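Local coordinates for stage II sporulation protein E (SpoIIE) (PDB 3ZT9), which probably acts as a manganese-dependent PP2C-type protein phosphatase of the SpoIIE family, working in a stressosome-related signalling system, at residues G7-A12 / D185-I190; D21-K26 / L34-G39; Q97-G102 / L132-G137. One frame throughout, in Å; residues are numbered along the deposited sequence.

Contacts 1 and 2 join antiparallel strands in different sheets of the PP2C-like sandwich, and their centres lie about 9 Å apart. They touch where Asp-21 and Val-36 meet the strand containing Ala-188 and Ile-190, and both reach the same manganese, bound by Asp-185 in contact 1 and Asp-38 in contact 2. The three waters on this ion are common to both. Contact 3 lies in the sheet of contact 2, at its far edge; their centres are about 15 Å apart, with nearest atoms about 7 Å apart. From contact 1 it is about 21 Å, centre to centre, on the opposite side of the chain's centre. The side chain of Val-101 is still about 14 Å from a manganese.

Contact 1: residues G7-A12 / D185-I190; sequences GIYTRA and DDVAVI. With MN (manganese (II) ion), chain C.
Arg-11 and Val-187 pair through two backbone hydrogen bonds, Arg-11 N to Val-187 O at 2.9 Å and Val-187 N to Arg-11 O at 2.8 Å. Tyr-9 and Val-189 repeat the pattern two residues along, and the strand axes, 177° apart, confirm an almost exactly antiparallel ladder. From CB the Arg-11 chain leaves on the Tyr-9 and Val-187 face, with CG anti to the backbone N (chi1 -172°), beside Val-187 and pointing the same way; CB, CG and CD have no close partner across the contact, and chi3 (62°) then turns NE out of the extended line. There NE donates to a water, NE to water O 2.8 Å, which can in turn donate to Asp-185 O, 2.9 Å from that water oxygen. At the tip NH2 lies 4.0 Å from Val-187 CG2, obliquely placed, and makes weak hydrogen bonds to the carbonyls of Gly-181 and Arg-182. The side chain thus ties the strand end to the loop whose Asp-185 binds manganese through OD2, at 2.2 Å. On the same face Val-187 CG1 meets the edge of the Tyr-9 ring, 4.2 Å from CE2. Tyr-9 also packs on helix 169-180, through Val-173, Arg-174 and Glu-178. Ile-8, Ala-188 and Ile-190 face the other sheet, against strands 21-28 and 31-39, while strand 187-192 runs between the outermost strand 6-11 and strand 144-148.

Contact 2: residues D21-K26 / L34-G39; sequences DACLVK and LAVGDG. With MN (manganese (II) ion), chain B; MN (manganese (II) ion), chain C.
Ala-22 with Gly-37 and Leu-24 with Ala-35 form hydrogen-bonded pairs of an antiparallel ladder, each joined by two N-H to O=C bonds, and the strand axes lie 165° apart. At the end of the ladder Asp-21 and Asp-38 form a non-hydrogen-bonded pair whose side chains cross at a slant, the carboxylate planes 60° apart. Asp-21 OD1 comes to 3.1 Å from Asp-38 OD1; both are acceptors, so the approach is no hydrogen bond, and the neighbouring metal charge probably eases it. Asp-38 has CG anti to the backbone N (chi1 174°), and its carboxylate spans two ions: OD1 is 2.1 Å from one manganese and OD2 is 2.2 Å from the other. Gly-39 O joins the first of these ions at 2.2 Å, with Gly-41 completing its protein ligands; Asp-150 and Asp-185 bind the second. A water bound to both ions lies between them. An aspartate and a water shared by two metals are the signature of the PP2C binuclear centre, where in relatives the bridging water is thought to attack the phosphate. Asp-21 belongs to the second shell. Its OD1 accepts a hydrogen bond from a water on the Gly-39 ion (water O to OD1 2.7 Å) and can accept another from a water on the Asp-185 ion (water O to OD1 2.9 Å), which has further acceptors in reach, while OD2 is hydrogen-bonded to Ser-149. Farther along the hairpin the contacts are apolar. On the Asp-21 face, Cys-23 SG lies 4.1 Å from Val-36 CG2, and Leu-34 CD2 meets both methyls of Val-25 alongside; this face looks onto strands 6-11 and 187-192. On the other face Leu-24 CB and Ala-35 CB stand 4.0 Å apart beneath helix 43-60, where Ile-54 and Met-57 pack on Leu-24 and Ala-35 respectively.

Contact 3: residues Q97-G102 / L132-G137; sequences QAAIVG and LLIAKG
Ala-98 and Ala-135 carry both direct hydrogen bonds of this contact: Ala-98 N to Ala-135 O and Ala-135 N to Ala-98 O, each 2.9 Å. The pair is antiparallel, with strand axes 158° apart, and Gln-97 CA adds a C-H...O approach to Ala-135 O at 3.2 Å. Toward Leu-132 the backbones separate, and a water takes over the link: its oxygen accepts from Ile-100 N at 3.0 Å and can donate to Leu-133 O at 2.7 Å. The apolar contacts centre on Leu-132. With CG anti to its backbone N (chi1 -166°), its branched end lies over the strand 95-101, where CG and both methyls pack against Ala-99 CB, CG at 3.8 Å. CD1 also reaches Val-101 CG2 at 3.6 Å, the two side chains crossing at about a right angle. Phe-69 of helix 65-76 packs on both Leu-132 and Val-101. An alanine in place of Leu-132 would lack CG and both methyls, and would probably open a gap beside Ala-99 CB and Val-101 CG2. At the other end the contacts are van der Waals. Gln-97 crosses Ile-134 obliquely, its NE2 lying 3.5 Å from Ile-134 CG2, while its OE1 is hydrogen-bonded to a di(hydroxyethyl)ether probably left from the crystallisation liquor. The stems of Gln-97 and Lys-136 run side by side, pointing the same way, CG to CG 4.1 Å. Residues 135-138 thus add an outermost strand to the five-stranded antiparallel sheet that also holds 82-90 and 95-101, with helix 65-76 on the Gln-97 and Ala-99 face, as in the layered sandwich of the PP2C fold, away from the metal centre.

Contact 1: residues G7-A12 / D185-I190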
ATOM      1  N   GLY A   7      -7.219   7.045  -5.742  1.00 15.15           N
ATOM      2  CA  GLY A   7      -8.265   6.980  -4.739  1.00 13.43           C
ATOM      3  C   GLY A   7      -7.745   6.264  -3.495  1.00 12.67           C
ATOM      4  O   GLY A   7      -7.018   5.263  -3.585  1.00 14.60           O
ATOM      5  N   ILE A   8      -8.140   6.784  -2.326  1.00 14.43           N
ATOM      6  CA  ILE A   8      -7.798   6.163  -1.044  1.00 12.17           C
ATOM      7  C   ILE A   8      -9.074   5.907  -0.250  1.00 11.91           C
ATOM      8  O   ILE A   8      -9.928   6.782  -0.159  1.00 16.00           O
ATOM      9  CB  ILE A   8      -6.920   7.098  -0.204  1.00 23.20           C
ATOM     10  CG1 ILE A   8      -5.561   7.290  -0.882  1.00 25.36           C
ATOM     11  CG2 ILE A   8      -6.741   6.543   1.204  1.00 23.24           C
ATOM     12  CD1 ILE A   8      -4.624   8.242  -0.100  1.00 39.90           C
ATOM     13  N   TYR A   9      -9.155   4.752   0.419  1.00 15.40           N
ATOM     14  CA  TYR A   9     -10.246   4.491   1.358  1.00 18.35           C
ATOM     15  C   TYR A   9      -9.703   3.774   2.567  1.00 15.81           C
ATOM     16  O   TYR A   9      -8.892   2.854   2.429  1.00 15.24           O
ATOM     17  CB  TYR A   9     -11.290   3.589   0.723  1.00 14.07           C
ATOM     18  CG  TYR A   9     -12.393   3.123   1.662  1.00 15.01           C
ATOM     19  CD1 TYR A   9     -13.528   3.916   1.867  1.00 14.01           C
ATOM     20  CD2 TYR A   9     -12.333   1.871   2.293  1.00 17.89           C
ATOM     21  CE1 TYR A   9     -14.559   3.490   2.711  1.00 18.33           C
ATOM     22  CE2 TYR A   9     -13.387   1.441   3.139  1.00 20.69           C
ATOM     23  CZ  TYR A   9     -14.490   2.251   3.320  1.00 27.61           C
ATOM     24  OH  TYR A   9     -15.524   1.820   4.145  1.00 22.45           O
ATOM     25  N   THR A  10     -10.131   4.180   3.751  1.00 14.46           N
ATOM     26  CA  THR A  10      -9.796   3.386   4.959  1.00 13.06           C
ATOM     27  C   THR A  10     -11.060   3.311   5.833  1.00 13.67           C
ATOM     28  O   THR A  10     -11.959   4.184   5.738  1.00 15.42           O
ATOM     29  CB  THR A  10      -8.652   4.028   5.839  1.00 17.44           C
ATOM     30  OG1 THR A  10      -9.070   5.288   6.372  1.00 19.00           O
ATOM     31  CG2 THR A  10      -7.353   4.217   5.035  1.00 17.51           C
ATOM     32  N   ARG A  11     -11.129   2.269   6.651  1.00 16.74           N
ATOM     33  CA  ARG A  11     -12.257   2.088   7.555  1.00 21.97           C
ATOM     34  C   ARG A  11     -11.751   1.320   8.769  1.00 17.06           C
ATOM     35  O   ARG A  11     -11.142   0.256   8.637  1.00 16.21           O
ATOM     36  CB  ARG A  11     -13.399   1.289   6.894  1.00 18.95           C
ATOM     37  CG  ARG A  11     -14.655   1.253   7.763  1.00 22.03           C
ATOM     38  CD  ARG A  11     -15.775   0.418   7.144  1.00 25.17           C
ATOM     39  NE  ARG A  11     -15.370  -0.980   6.989  1.00 29.34           N
ATOM     40  CZ  ARG A  11     -15.921  -1.839   6.133  1.00 37.88           C
ATOM     41  NH1 ARG A  11     -16.919  -1.457   5.348  1.00 36.14           N
ATOM     42  NH2 ARG A  11     -15.477  -3.085   6.067  1.00 28.52           N
ATOM     43  N   ALA A  12     -12.025   1.849   9.953  1.00 17.03           N
ATOM     44  CA  ALA A  12     -11.638   1.130  11.170  1.00 17.10           C
ATOM     45  C   ALA A  12     -12.445  -0.150  11.343  1.00 14.05           C
ATOM     46  O   ALA A  12     -13.624  -0.205  11.010  1.00 21.18           O
ATOM     47  CB  ALA A  12     -11.847   2.013  12.386  1.00 20.24           C
ATOM     48  N   ASP A 185     -11.845  -6.264  10.818  1.00 19.14           N
ATOM     49  CA  ASP A 185     -10.478  -5.781  10.774  1.00 15.94           C
ATOM     50  C   ASP A 185     -10.532  -4.412  10.156  1.00 16.93           C
ATOM     51  O   ASP A 185     -11.534  -4.059   9.511  1.00 16.61           O
ATOM     52  CB  ASP A 185      -9.561  -6.714   9.943  1.00 17.84           C
ATOM     53  CG  ASP A 185      -8.070  -6.435  10.193  1.00 17.78           C
ATOM     54  OD1 ASP A 185      -7.758  -5.755  11.205  1.00 19.34           O
ATOM     55  OD2 ASP A 185      -7.204  -6.870   9.404  1.00 17.97           O
ATOM     56  N   ASP A 186      -9.474  -3.645  10.356  1.00 15.64           N
ATOM     57  CA  ASP A 186      -9.284  -2.389   9.625  1.00 14.45           C
ATOM     58  C   ASP A 186      -9.145  -2.655   8.142  1.00 17.34           C
ATOM     59  O   ASP A 186      -8.646  -3.704   7.754  1.00 15.90           O
ATOM     60  CB  ASP A 186      -8.019  -1.721  10.119  1.00 17.48           C
ATOM     61  CG  ASP A 186      -8.076  -1.430  11.611  1.00 15.05           C
ATOM     62  OD1 ASP A 186      -8.951  -0.678  12.013  1.00 16.59           O
ATOM     63  OD2 ASP A 186      -7.253  -1.946  12.352  1.00 20.04           O
ATOM     64  N   VAL A 187      -9.551  -1.697   7.315  1.00 14.05           N
ATOM     65  CA  VAL A 187      -9.475  -1.857   5.854  1.00 14.26           C
ATOM     66  C   VAL A 187      -8.752  -0.649   5.284  1.00 16.55           C
ATOM     67  O   VAL A 187      -8.986   0.486   5.714  1.00 15.06           O
ATOM     68  CB  VAL A 187     -10.878  -2.005   5.241  1.00 18.47           C
ATOM     69  CG1 VAL A 187     -10.841  -1.873   3.710  1.00 17.26           C
ATOM     70  CG2 VAL A 187     -11.527  -3.358   5.683  1.00 20.90           C
ATOM     71  N   ALA A 188      -7.876  -0.867   4.302  1.00 12.56           N
ATOM     72  CA  ALA A 188      -7.242   0.238   3.618  1.00 15.01           C
ATOM     73  C   ALA A 188      -7.056  -0.166   2.158  1.00 13.86           C
ATOM     74  O   ALA A 188      -6.627  -1.279   1.875  1.00 12.09           O
ATOM     75  CB  ALA A 188      -5.866   0.545   4.238  1.00 16.91           C
ATOM     76  N   VAL A 189      -7.347   0.743   1.239  1.00 11.42           N
ATOM     77  CA  VAL A 189      -7.233   0.439  -0.181  1.00 12.14           C
ATOM     78  C   VAL A 189      -6.776   1.664  -0.918  1.00 15.04           C
ATOM     79  O   VAL A 189      -7.317   2.743  -0.670  1.00 14.52           O
ATOM     80  CB  VAL A 189      -8.613   0.106  -0.812  1.00 20.71           C
ATOM     81  CG1 VAL A 189      -8.394  -0.454  -2.255  1.00 16.12           C
ATOM     82  CG2 VAL A 189      -9.387  -0.871   0.041  1.00 28.26           C
ATOM     83  N   ILE A 190      -5.849   1.485  -1.875  1.00 11.45           N
ATOM     84  CA  ILE A 190      -5.482   2.551  -2.821  1.00 10.71           C
ATOM     85  C   ILE A 190      -5.660   2.021  -4.244  1.00 13.67           C
ATOM     86  O   ILE A 190      -5.307   0.879  -4.512  1.00 12.50           O
ATOM     87  CB  ILE A 190      -3.988   2.938  -2.663  1.00 13.49           C
ATOM     88  CG1 ILE A 190      -3.776   3.562  -1.276  1.00 13.35           C
ATOM     89  CG2 ILE A 190      -3.584   3.930  -3.726  1.00 15.43           C
ATOM     90  CD1 ILE A 190      -2.270   3.887  -1.008  1.00 15.48           C
TER
HETATM   91 MN    MN C1195      -5.114  -6.272   9.123  1.00 18.04          MN
HETATM   92  O   HOH W   1     -13.897  -2.498   8.806  1.00 26.02           O
HETATM   93  O   HOH W   2      -5.167  -5.746  11.292  1.00 19.24           O
HETATM   94  O   HOH W   3      -6.053  -4.394   8.479  1.00 15.15           O
HETATM   95  O   HOH W   4      -4.118  -7.948  10.221  1.00 17.41           O

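Contact 2: residues D21-K26 / L34-G39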
ATOM      1  N   ASP A  21      -4.886   0.850  10.123  1.00 13.79           N
ATOM      2  CA  ASP A  21      -4.152   0.876   8.868  1.00 12.21           C
ATOM      3  C   ASP A  21      -3.872   2.338   8.462  1.00 17.10           C
ATOM      4  O   ASP A  21      -4.523   3.259   8.932  1.00 18.60           O
ATOM      5  CB  ASP A  21      -4.961   0.231   7.711  1.00 14.61           C
ATOM      6  CG  ASP A  21      -5.246  -1.252   7.886  1.00 21.10           C
ATOM      7  OD1 ASP A  21      -4.634  -1.922   8.736  1.00 14.99           O
ATOM      8  OD2 ASP A  21      -6.090  -1.745   7.094  1.00 21.06           O
ATOM      9  N   ALA A  22      -2.912   2.548   7.565  1.00 14.71           N
ATOM     10  CA  ALA A  22      -2.631   3.879   7.057  1.00 18.39           C
ATOM     11  C   ALA A  22      -2.266   3.852   5.576  1.00 14.61           C
ATOM     12  O   ALA A  22      -1.683   2.887   5.107  1.00 15.95           O
ATOM     13  CB  ALA A  22      -1.496   4.524   7.852  1.00 20.29           C
ATOM     14  N   CYS A  23      -2.581   4.943   4.872  1.00 16.43           N
ATOM     15  CA  CYS A  23      -2.265   5.121   3.443  1.00 12.26           C
ATOM     16  C   CYS A  23      -1.406   6.376   3.208  1.00 21.56           C
ATOM     17  O   CYS A  23      -1.544   7.378   3.913  1.00 18.56           O
ATOM     18  CB  CYS A  23      -3.579   5.270   2.636  1.00 14.19           C
ATOM     19  SG  CYS A  23      -4.543   3.755   2.652  1.00 20.93           S
ATOM     20  N   LEU A  24      -0.537   6.315   2.196  1.00 18.80           N
ATOM     21  CA  LEU A  24       0.245   7.468   1.747  1.00 23.47           C
ATOM     22  C   LEU A  24       0.197   7.519   0.226  1.00 18.65           C
ATOM     23  O   LEU A  24       0.355   6.498  -0.439  1.00 14.34           O
ATOM     24  CB  LEU A  24       1.710   7.307   2.152  1.00 29.47           C
ATOM     25  CG  LEU A  24       2.669   8.379   1.619  1.00 41.45           C
ATOM     26  CD1 LEU A  24       2.419   9.701   2.298  1.00 36.65           C
ATOM     27  CD2 LEU A  24       4.102   7.944   1.843  1.00 48.10           C
ATOM     28  N   VAL A  25      -0.089   8.690  -0.308  1.00 16.49           N
ATOM     29  CA  VAL A  25       0.108   8.986  -1.726  1.00 15.70           C
ATOM     30  C   VAL A  25       0.922  10.253  -1.758  1.00 22.31           C
ATOM     31  O   VAL A  25       0.497  11.278  -1.236  1.00 18.89           O
ATOM     32  CB  VAL A  25      -1.226   9.210  -2.491  1.00 18.94           C
ATOM     33  CG1 VAL A  25      -0.948   9.621  -3.909  1.00 21.96           C
ATOM     34  CG2 VAL A  25      -2.053   7.892  -2.415  1.00 28.59           C
ATOM     35  N   LYS A  26       2.083  10.210  -2.388  1.00 16.48           N
ATOM     36  CA  LYS A  26       2.938  11.386  -2.415  1.00 19.81           C
ATOM     37  C   LYS A  26       3.558  11.544  -3.792  1.00 24.08           C
ATOM     38  O   LYS A  26       4.079  10.592  -4.349  1.00 22.74           O
ATOM     39  CB  LYS A  26       4.002  11.275  -1.309  1.00 26.95           C
ATOM     40  CG  LYS A  26       4.872  12.546  -1.113  1.00 56.62           C
ATOM     41  CD  LYS A  26       4.023  13.821  -1.064  1.00 76.34           C
ATOM     42  CE  LYS A  26       4.814  15.123  -0.749  1.00 92.85           C
ATOM     43  NZ  LYS A  26       5.813  15.616  -1.762  1.00 97.10           N
ATOM     44  N   LEU A  34       3.177   5.237  -3.443  1.00 12.96           N
ATOM     45  CA  LEU A  34       1.891   4.748  -2.954  1.00 11.24           C
ATOM     46  C   LEU A  34       2.186   3.743  -1.872  1.00 11.67           C
ATOM     47  O   LEU A  34       2.887   2.783  -2.139  1.00 14.96           O
ATOM     48  CB  LEU A  34       1.125   3.998  -4.081  1.00 13.29           C
ATOM     49  CG  LEU A  34       0.972   4.736  -5.426  1.00 13.40           C
ATOM     50  CD1 LEU A  34       0.452   3.749  -6.458  1.00 22.45           C
ATOM     51  CD2 LEU A  34       0.004   5.882  -5.303  1.00 17.15           C
ATOM     52  N   ALA A  35       1.624   3.916  -0.681  1.00 11.74           N
ATOM     53  CA  ALA A  35       1.976   3.021   0.402  1.00 13.34           C
ATOM     54  C   ALA A  35       0.773   2.691   1.254  1.00 12.80           C
ATOM     55  O   ALA A  35      -0.092   3.554   1.497  1.00 12.43           O
ATOM     56  CB  ALA A  35       3.092   3.655   1.307  1.00 16.17           C
ATOM     57  N   VAL A  36       0.746   1.446   1.756  1.00 12.81           N
ATOM     58  CA  VAL A  36      -0.265   1.084   2.752  1.00 12.91           C
ATOM     59  C   VAL A  36       0.439   0.403   3.907  1.00 11.84           C
ATOM     60  O   VAL A  36       1.261  -0.466   3.698  1.00 13.57           O
ATOM     61  CB  VAL A  36      -1.363   0.117   2.167  1.00 14.98           C
ATOM     62  CG1 VAL A  36      -2.319  -0.356   3.257  1.00 16.11           C
ATOM     63  CG2 VAL A  36      -2.166   0.815   1.018  1.00 13.66           C
ATOM     64  N   GLY A  37       0.073   0.758   5.132  1.00 13.60           N
ATOM     65  CA  GLY A  37       0.636   0.083   6.290  1.00 13.63           C
ATOM     66  C   GLY A  37      -0.514  -0.491   7.110  1.00 12.14           C
ATOM     67  O   GLY A  37      -1.634   0.040   7.107  1.00 14.66           O
ATOM     68  N   ASP A  38      -0.228  -1.570   7.835  1.00 12.44           N
ATOM     69  CA  ASP A  38      -1.225  -2.169   8.709  1.00 12.49           C
ATOM     70  C   ASP A  38      -0.531  -2.400  10.035  1.00 14.83           C
ATOM     71  O   ASP A  38       0.323  -3.253  10.109  1.00 13.57           O
ATOM     72  CB  ASP A  38      -1.686  -3.511   8.071  1.00 16.70           C
ATOM     73  CG  ASP A  38      -2.621  -4.321   8.959  1.00 18.17           C
ATOM     74  OD1 ASP A  38      -2.760  -3.984  10.152  1.00 14.20           O
ATOM     75  OD2 ASP A  38      -3.209  -5.314   8.472  1.00 17.54           O
ATOM     76  N   GLY A  39      -0.866  -1.620  11.067  1.00 15.58           N
ATOM     77  CA  GLY A  39      -0.241  -1.808  12.373  1.00 15.56           C
ATOM     78  C   GLY A  39      -0.707  -3.107  13.026  1.00 14.58           C
ATOM     79  O   GLY A  39      -1.858  -3.478  12.974  1.00 16.03           O
TER
HETATM   80 MN    MN B1194      -3.670  -4.286  12.071  1.00 18.42          MN
HETATM   81 MN    MN C1195      -5.114  -6.272   9.123  1.00 18.04          MN
HETATM   82  O   HOH W   5      -4.836  -2.570  11.395  1.00 18.59           O
HETATM   83  O   HOH W   3      -6.053  -4.394   8.479  1.00 15.15           O
HETATM   84  O   HOH W   6      -2.810  -6.418  12.107  1.00 26.06           O
HETATM   85  O   HOH W   2      -5.167  -5.746  11.292  1.00 19.24           O
HETATM   86  O   HOH W   4      -4.118  -7.948  10.221  1.00 17.41           O

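Contact 3: residues Q97-G102 / L132-G137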
ATOM      1  N   GLN A  97       8.873   0.200  -9.132  1.00 13.92           N
ATOM      2  CA  GLN A  97       9.486  -0.761  -8.226  1.00 14.29           C
ATOM      3  C   GLN A  97       8.494  -0.958  -7.102  1.00 19.51           C
ATOM      4  O   GLN A  97       7.731  -0.045  -6.772  1.00 15.47           O
ATOM      5  CB  GLN A  97      10.766  -0.200  -7.588  1.00 18.08           C
ATOM      6  CG  GLN A  97      11.916   0.071  -8.473  1.00 34.07           C
ATOM      7  CD  GLN A  97      13.111   0.592  -7.662  1.00 32.11           C
ATOM      8  OE1 GLN A  97      13.914   1.378  -8.153  1.00 54.41           O
ATOM      9  NE2 GLN A  97      13.221   0.146  -6.414  1.00 24.82           N
ATOM     10  N   ALA A  98       8.452  -2.142  -6.502  1.00 13.45           N
ATOM     11  CA  ALA A  98       7.561  -2.261  -5.357  1.00 12.79           C
ATOM     12  C   ALA A  98       8.184  -3.232  -4.368  1.00 18.17           C
ATOM     13  O   ALA A  98       8.891  -4.153  -4.773  1.00 17.20           O
ATOM     14  CB  ALA A  98       6.218  -2.789  -5.783  1.00 14.22           C
ATOM     15  N   ALA A  99       7.889  -3.069  -3.077  1.00 15.28           N
ATOM     16  CA  ALA A  99       8.279  -4.132  -2.115  1.00 12.54           C
ATOM     17  C   ALA A  99       7.258  -4.201  -0.991  1.00 13.40           C
ATOM     18  O   ALA A  99       6.520  -3.232  -0.767  1.00 13.69           O
ATOM     19  CB  ALA A  99       9.663  -3.840  -1.554  1.00 14.53           C
ATOM     20  N   ILE A 100       7.226  -5.336  -0.297  1.00 14.53           N
ATOM     21  CA  ILE A 100       6.235  -5.547   0.754  1.00 13.05           C
ATOM     22  C   ILE A 100       6.900  -6.296   1.878  1.00 16.03           C
ATOM     23  O   ILE A 100       7.531  -7.317   1.622  1.00 17.38           O
ATOM     24  CB  ILE A 100       5.044  -6.450   0.274  1.00 12.08           C
ATOM     25  CG1 ILE A 100       4.423  -5.878  -1.008  1.00 15.83           C
ATOM     26  CG2 ILE A 100       3.968  -6.552   1.387  1.00 16.02           C
ATOM     27  CD1 ILE A 100       3.541  -6.885  -1.709  1.00 23.64           C
ATOM     28  N   VAL A 101       6.765  -5.798   3.104  1.00 14.99           N
ATOM     29  CA  VAL A 101       7.167  -6.584   4.270  1.00 13.49           C
ATOM     30  C   VAL A 101       5.868  -6.949   4.979  1.00 17.84           C
ATOM     31  O   VAL A 101       5.118  -6.079   5.419  1.00 17.75           O
ATOM     32  CB  VAL A 101       8.148  -5.827   5.206  1.00 16.97           C
ATOM     33  CG1 VAL A 101       8.434  -6.657   6.450  1.00 16.73           C
ATOM     34  CG2 VAL A 101       9.443  -5.551   4.468  1.00 16.40           C
ATOM     35  N   GLY A 102       5.590  -8.246   5.069  1.00 14.95           N
ATOM     36  CA  GLY A 102       4.375  -8.687   5.713  1.00 18.28           C
ATOM     37  C   GLY A 102       3.305  -8.986   4.676  1.00 20.49           C
ATOM     38  O   GLY A 102       3.627  -9.423   3.583  1.00 32.04           O
ATOM     39  N   LEU A 132      15.193  -7.499   1.511  1.00 28.64           N
ATOM     40  CA  LEU A 132      13.992  -7.028   0.853  1.00 22.14           C
ATOM     41  C   LEU A 132      13.984  -7.478  -0.596  1.00 22.53           C
ATOM     42  O   LEU A 132      14.977  -7.311  -1.294  1.00 24.72           O
ATOM     43  CB  LEU A 132      13.995  -5.496   0.916  1.00 29.12           C
ATOM     44  CG  LEU A 132      12.719  -4.735   0.603  1.00 30.45           C
ATOM     45  CD1 LEU A 132      11.564  -5.049   1.568  1.00 28.89           C
ATOM     46  CD2 LEU A 132      13.053  -3.249   0.614  1.00 38.00           C
ATOM     47  N   LEU A 133      12.871  -8.031  -1.062  1.00 18.70           N
ATOM     48  CA  LEU A 133      12.780  -8.426  -2.472  1.00 24.16           C
ATOM     49  C   LEU A 133      12.035  -7.353  -3.254  1.00 24.14           C
ATOM     50  O   LEU A 133      10.824  -7.200  -3.137  1.00 21.34           O
ATOM     51  CB  LEU A 133      12.082  -9.770  -2.627  1.00 26.69           C
ATOM     52  CG  LEU A 133      13.002 -10.979  -2.432  1.00 55.16           C
ATOM     53  CD1 LEU A 133      12.191 -12.253  -2.492  1.00 62.77           C
ATOM     54  CD2 LEU A 133      14.108 -11.010  -3.475  1.00 65.14           C
ATOM     55  N   ILE A 134      12.763  -6.581  -4.043  1.00 17.21           N
ATOM     56  CA  ILE A 134      12.109  -5.507  -4.791  1.00 15.04           C
ATOM     57  C   ILE A 134      11.706  -6.004  -6.156  1.00 22.90           C
ATOM     58  O   ILE A 134      12.559  -6.422  -6.961  1.00 21.04           O
ATOM     59  CB  ILE A 134      13.081  -4.320  -4.977  1.00 22.22           C
ATOM     60  CG1 ILE A 134      13.412  -3.732  -3.606  1.00 24.42           C
ATOM     61  CG2 ILE A 134      12.458  -3.261  -5.876  1.00 20.09           C
ATOM     62  CD1 ILE A 134      14.609  -2.740  -3.601  1.00 25.67           C
ATOM     63  N   ALA A 135      10.406  -5.964  -6.415  1.00 13.88           N
ATOM     64  CA  ALA A 135       9.895  -6.286  -7.738  1.00 15.32           C
ATOM     65  C   ALA A 135      10.069  -5.074  -8.619  1.00 17.23           C
ATOM     66  O   ALA A 135       9.933  -3.957  -8.162  1.00 14.48           O
ATOM     67  CB  ALA A 135       8.417  -6.642  -7.636  1.00 20.90           C
ATOM     68  N   LYS A 136      10.314  -5.288  -9.896  1.00 14.99           N
ATOM     69  CA  LYS A 136      10.502  -4.146 -10.790  1.00 15.24           C
ATOM     70  C   LYS A 136       9.735  -4.382 -12.048  1.00 19.64           C
ATOM     71  O   LYS A 136       9.646  -5.510 -12.483  1.00 18.70           O
ATOM     72  CB  LYS A 136      11.974  -4.059 -11.171  1.00 20.39           C
ATOM     73  CG  LYS A 136      12.817  -3.646  -9.986  1.00 33.91           C
ATOM     74  CD  LYS A 136      14.232  -3.369 -10.353  1.00 57.15           C
ATOM     75  CE  LYS A 136      14.994  -2.930  -9.121  1.00 83.83           C
ATOM     76  NZ  LYS A 136      16.429  -2.733  -9.421  1.00 98.37           N
ATOM     77  N   GLY A 137       9.223  -3.324 -12.679  1.00 16.12           N
ATOM     78  CA  GLY A 137       8.496  -3.519 -13.924  1.00 15.39           C
ATOM     79  C   GLY A 137       8.487  -2.250 -14.749  1.00 15.36           C
ATOM     80  O   GLY A 137       9.088  -1.240 -14.352  1.00 14.55           O
TER
HETATM   81  O   HOH W   7       8.841  -7.549  -1.406  1.00 16.92           O